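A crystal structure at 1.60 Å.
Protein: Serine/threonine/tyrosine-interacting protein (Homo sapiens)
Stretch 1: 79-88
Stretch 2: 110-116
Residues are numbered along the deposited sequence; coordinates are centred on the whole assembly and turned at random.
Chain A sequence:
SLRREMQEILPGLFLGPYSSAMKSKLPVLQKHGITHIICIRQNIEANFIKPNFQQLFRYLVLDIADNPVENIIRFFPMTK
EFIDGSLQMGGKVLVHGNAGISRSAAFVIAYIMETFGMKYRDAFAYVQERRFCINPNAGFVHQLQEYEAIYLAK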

# COMPACT_ATOMS: atom_id res chain seq x y z
N THR A 79 5.65 -7.18 2.63
CA THR A 79 4.54 -6.72 1.80
C THR A 79 4.66 -7.21 0.36
O THR A 79 3.65 -7.53 -0.27
N LYS A 80 5.89 -7.31 -0.14
CA LYS A 80 6.14 -7.89 -1.47
C LYS A 80 5.63 -9.35 -1.53
O LYS A 80 4.93 -9.73 -2.47
N GLU A 81 5.97 -10.14 -0.51
CA GLU A 81 5.51 -11.53 -0.38
C GLU A 81 3.98 -11.60 -0.32
O GLU A 81 3.36 -12.41 -1.02
N PHE A 82 3.37 -10.71 0.45
CA PHE A 82 1.92 -10.71 0.66
C PHE A 82 1.19 -10.40 -0.66
O PHE A 82 0.25 -11.12 -1.06
N ILE A 83 1.68 -9.37 -1.35
CA ILE A 83 1.09 -8.96 -2.60
C ILE A 83 1.33 -10.01 -3.67
O ILE A 83 0.39 -10.36 -4.37
N ASP A 84 2.55 -10.55 -3.76
CA ASP A 84 2.82 -11.62 -4.74
C ASP A 84 1.91 -12.84 -4.56
O ASP A 84 1.43 -13.43 -5.52
N GLY A 85 1.69 -13.21 -3.30
CA GLY A 85 0.93 -14.36 -2.91
C GLY A 85 -0.51 -14.22 -3.36
O GLY A 85 -1.09 -15.15 -3.92
N SER A 86 -1.06 -13.03 -3.15
CA SER A 86 -2.41 -12.76 -3.60
C SER A 86 -2.50 -12.80 -5.12
O SER A 86 -3.36 -13.50 -5.68
N LEU A 87 -1.66 -12.01 -5.77
CA LEU A 87 -1.76 -11.86 -7.23
C LEU A 87 -1.53 -13.16 -7.95
O LEU A 87 -2.13 -13.39 -9.00
N GLN A 88 -0.68 -14.02 -7.38
CA GLN A 88 -0.38 -15.31 -7.98
C GLN A 88 -1.61 -16.24 -8.02
O GLN A 88 -1.77 -17.01 -8.97
N ALA A 110 7.33 0.60 -3.47
CA ALA A 110 8.36 -0.41 -3.27
C ALA A 110 8.07 -1.64 -4.12
O ALA A 110 8.97 -2.19 -4.75
N TYR A 111 6.80 -2.05 -4.14
CA TYR A 111 6.37 -3.20 -4.91
C TYR A 111 6.65 -2.94 -6.38
O TYR A 111 7.17 -3.82 -7.08
N ILE A 112 6.34 -1.73 -6.85
CA ILE A 112 6.49 -1.40 -8.29
C ILE A 112 7.95 -1.34 -8.70
O ILE A 112 8.34 -1.89 -9.75
N MET A 113 8.79 -0.72 -7.86
CA MET A 113 10.22 -0.65 -8.13
C MET A 113 10.86 -2.03 -8.32
O MET A 113 11.56 -2.29 -9.33
N GLU A 114 10.63 -2.92 -7.36
CA GLU A 114 11.23 -4.24 -7.42
C GLU A 114 10.68 -5.12 -8.53
O GLU A 114 11.44 -5.81 -9.22
N THR A 115 9.36 -5.11 -8.69
CA THR A 115 8.68 -6.03 -9.61
C THR A 115 8.86 -5.61 -11.07
O THR A 115 9.10 -6.46 -11.95
N PHE A 116 8.78 -4.30 -11.31
CA PHE A 116 8.80 -3.78 -12.68
C PHE A 116 10.11 -3.12 -13.07
O PHE A 116 10.25 -2.58 -14.17

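A single aromatic side chain can organise the meeting of two helices when the neighbouring helix offers it a socket, and this pair from the serine/threonine/tyrosine-interacting protein illustrates the principle well. Helices 79-88 and 110-116 cross at -71°, with a closest axial approach of 10.3 Å. The contact buries 315 Å² in all, both sides summed, and the backbones are best registered where the CA atoms of Lys 80 and Tyr 111 lie 5.8 Å apart.

The apolar packing is a knob in a hole. Tyr 111 has its CA-to-CB bond sideways to the other helix, but chi1 in the t well (179°) and chi2 of 81° carry the ring across, so that it sits among Lys 80, Ile 83, Asp 84 and Leu 87, one turn and its successor along the first helix. Ile 83, pointing toward the partner with chi1 m and chi2 t, lays a methyl over one ring face: its CG2 is 3.7 Å from the ring centroid and 23° off the normal, a CH-pi contact, and lies 3.4 Å from Tyr 111 CE1. Leu 87, also toward and again m, t, brings CD1 to 3.7 Å from Tyr 111 OH, closing the socket at the hydroxyl end of the ring. The aliphatic part of Lys 80 adds a further wall, with CD 3.8 Å from Tyr 111 CD1, while its CG approaches Glu 114 OE1 at 4.1 Å. Glu 114 points toward the first helix with chi1 and chi2 both t; its OE1 is hydrogen-bonded elsewhere in the structure.

The polar interactions gather beside this apolar core. Lys 80 also leaves its backbone sideways, and an extended path interrupted by a p chi2 (76°) returns its amine to the interface. There NZ donates a hydrogen bond to Thr 115 OG1 at 2.8 Å and forms a salt bridge within its own helix, with NZ 2.9 Å from Asp 84 OD2. Thr 115, with chi1 m, accepts from the lysine and passes the chain of bonds onward: its OG1 donates to Tyr 111 O at 2.9 Å, tying the hydroxyl back to the preceding turn of its helix. Asp 84 (chi1 m) is sideways at CB, yet its carboxylate reaches the tyrosine, with OD1 near the plane of the ring at its edge and 3.3 Å from Tyr 111 CE1. One lysine thus serves both modes, its methylenes packing against the ring and its amine linking the two helices.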

# COMPACT_ATOMS: atom_id res chain seq x y z
CB THR A 79 4.33 -5.20 1.87
OG1 THR A 79 5.51 -4.54 1.40
CG2 THR A 79 4.05 -4.80 3.33
CB LYS A 80 7.63 -7.80 -1.80
CG LYS A 80 8.14 -8.68 -2.99
CD LYS A 80 7.80 -8.14 -4.36
CE LYS A 80 8.48 -8.97 -5.48
NZ LYS A 80 7.63 -9.05 -6.71
CB GLU A 81 6.18 -12.18 0.85
CG GLU A 81 5.62 -13.53 1.29
CD GLU A 81 6.31 -14.07 2.54
OE1 GLU A 81 6.41 -13.34 3.55
OE2 GLU A 81 6.77 -15.24 2.50
CB PHE A 82 1.57 -9.69 1.75
CG PHE A 82 0.10 -9.63 2.12
CD1 PHE A 82 -0.46 -10.54 3.00
CD2 PHE A 82 -0.71 -8.61 1.64
CE1 PHE A 82 -1.79 -10.49 3.36
CE2 PHE A 82 -2.05 -8.52 2.01
CZ PHE A 82 -2.59 -9.47 2.88
CB ILE A 83 1.62 -7.60 -3.08
CG1 ILE A 83 1.09 -6.47 -2.15
CG2 ILE A 83 1.19 -7.32 -4.52
CD1 ILE A 83 1.89 -5.18 -2.25
CB ASP A 84 4.30 -12.08 -4.71
CG ASP A 84 5.23 -11.11 -5.39
OD1 ASP A 84 4.79 -10.34 -6.28
OD2 ASP A 84 6.44 -11.14 -5.08
CB SER A 86 -2.84 -11.38 -3.13
OG SER A 86 -4.12 -11.10 -3.63
CB LEU A 87 -0.83 -10.77 -7.76
CG LEU A 87 -1.10 -9.35 -7.24
CD1 LEU A 87 -0.30 -8.32 -8.00
CD2 LEU A 87 -2.58 -8.97 -7.26
CB GLN A 88 0.80 -15.99 -7.26
CG GLN A 88 1.47 -17.09 -8.08
CD GLN A 88 1.93 -16.59 -9.45
OE1 GLN A 88 2.65 -15.60 -9.55
NE2 GLN A 88 1.50 -17.28 -10.50
CB ALA A 110 8.43 -0.79 -1.80
CB TYR A 111 4.88 -3.52 -4.66
CG TYR A 111 4.43 -4.70 -5.49
CD1 TYR A 111 4.70 -6.01 -5.09
CD2 TYR A 111 3.85 -4.49 -6.73
CE1 TYR A 111 4.33 -7.10 -5.89
CE2 TYR A 111 3.48 -5.56 -7.54
CZ TYR A 111 3.72 -6.85 -7.11
OH TYR A 111 3.37 -7.87 -7.96
CB ILE A 112 5.80 -0.08 -8.64
CG1 ILE A 112 4.30 -0.25 -8.57
CG2 ILE A 112 6.26 0.42 -10.07
CD1 ILE A 112 3.52 1.06 -8.56
CB MET A 113 10.94 0.12 -7.01
CG MET A 113 10.62 1.62 -6.99
SD MET A 113 11.35 2.49 -5.57
CE MET A 113 13.11 2.12 -5.83
CB GLU A 114 11.08 -4.94 -6.08
CG GLU A 114 11.89 -6.20 -6.04
CD GLU A 114 12.08 -6.75 -4.66
OE1 GLU A 114 11.37 -6.32 -3.71
OE2 GLU A 114 12.96 -7.63 -4.54
CB THR A 115 7.20 -6.15 -9.22
OG1 THR A 115 7.11 -6.58 -7.85
CG2 THR A 115 6.45 -7.18 -10.11
CB PHE A 116 7.63 -2.81 -12.90
CG PHE A 116 6.29 -3.48 -12.87
CD1 PHE A 116 5.66 -3.86 -14.05
CD2 PHE A 116 5.66 -3.79 -11.66
CE1 PHE A 116 4.43 -4.49 -14.03
CE2 PHE A 116 4.44 -4.46 -11.64
CZ PHE A 116 3.81 -4.80 -12.82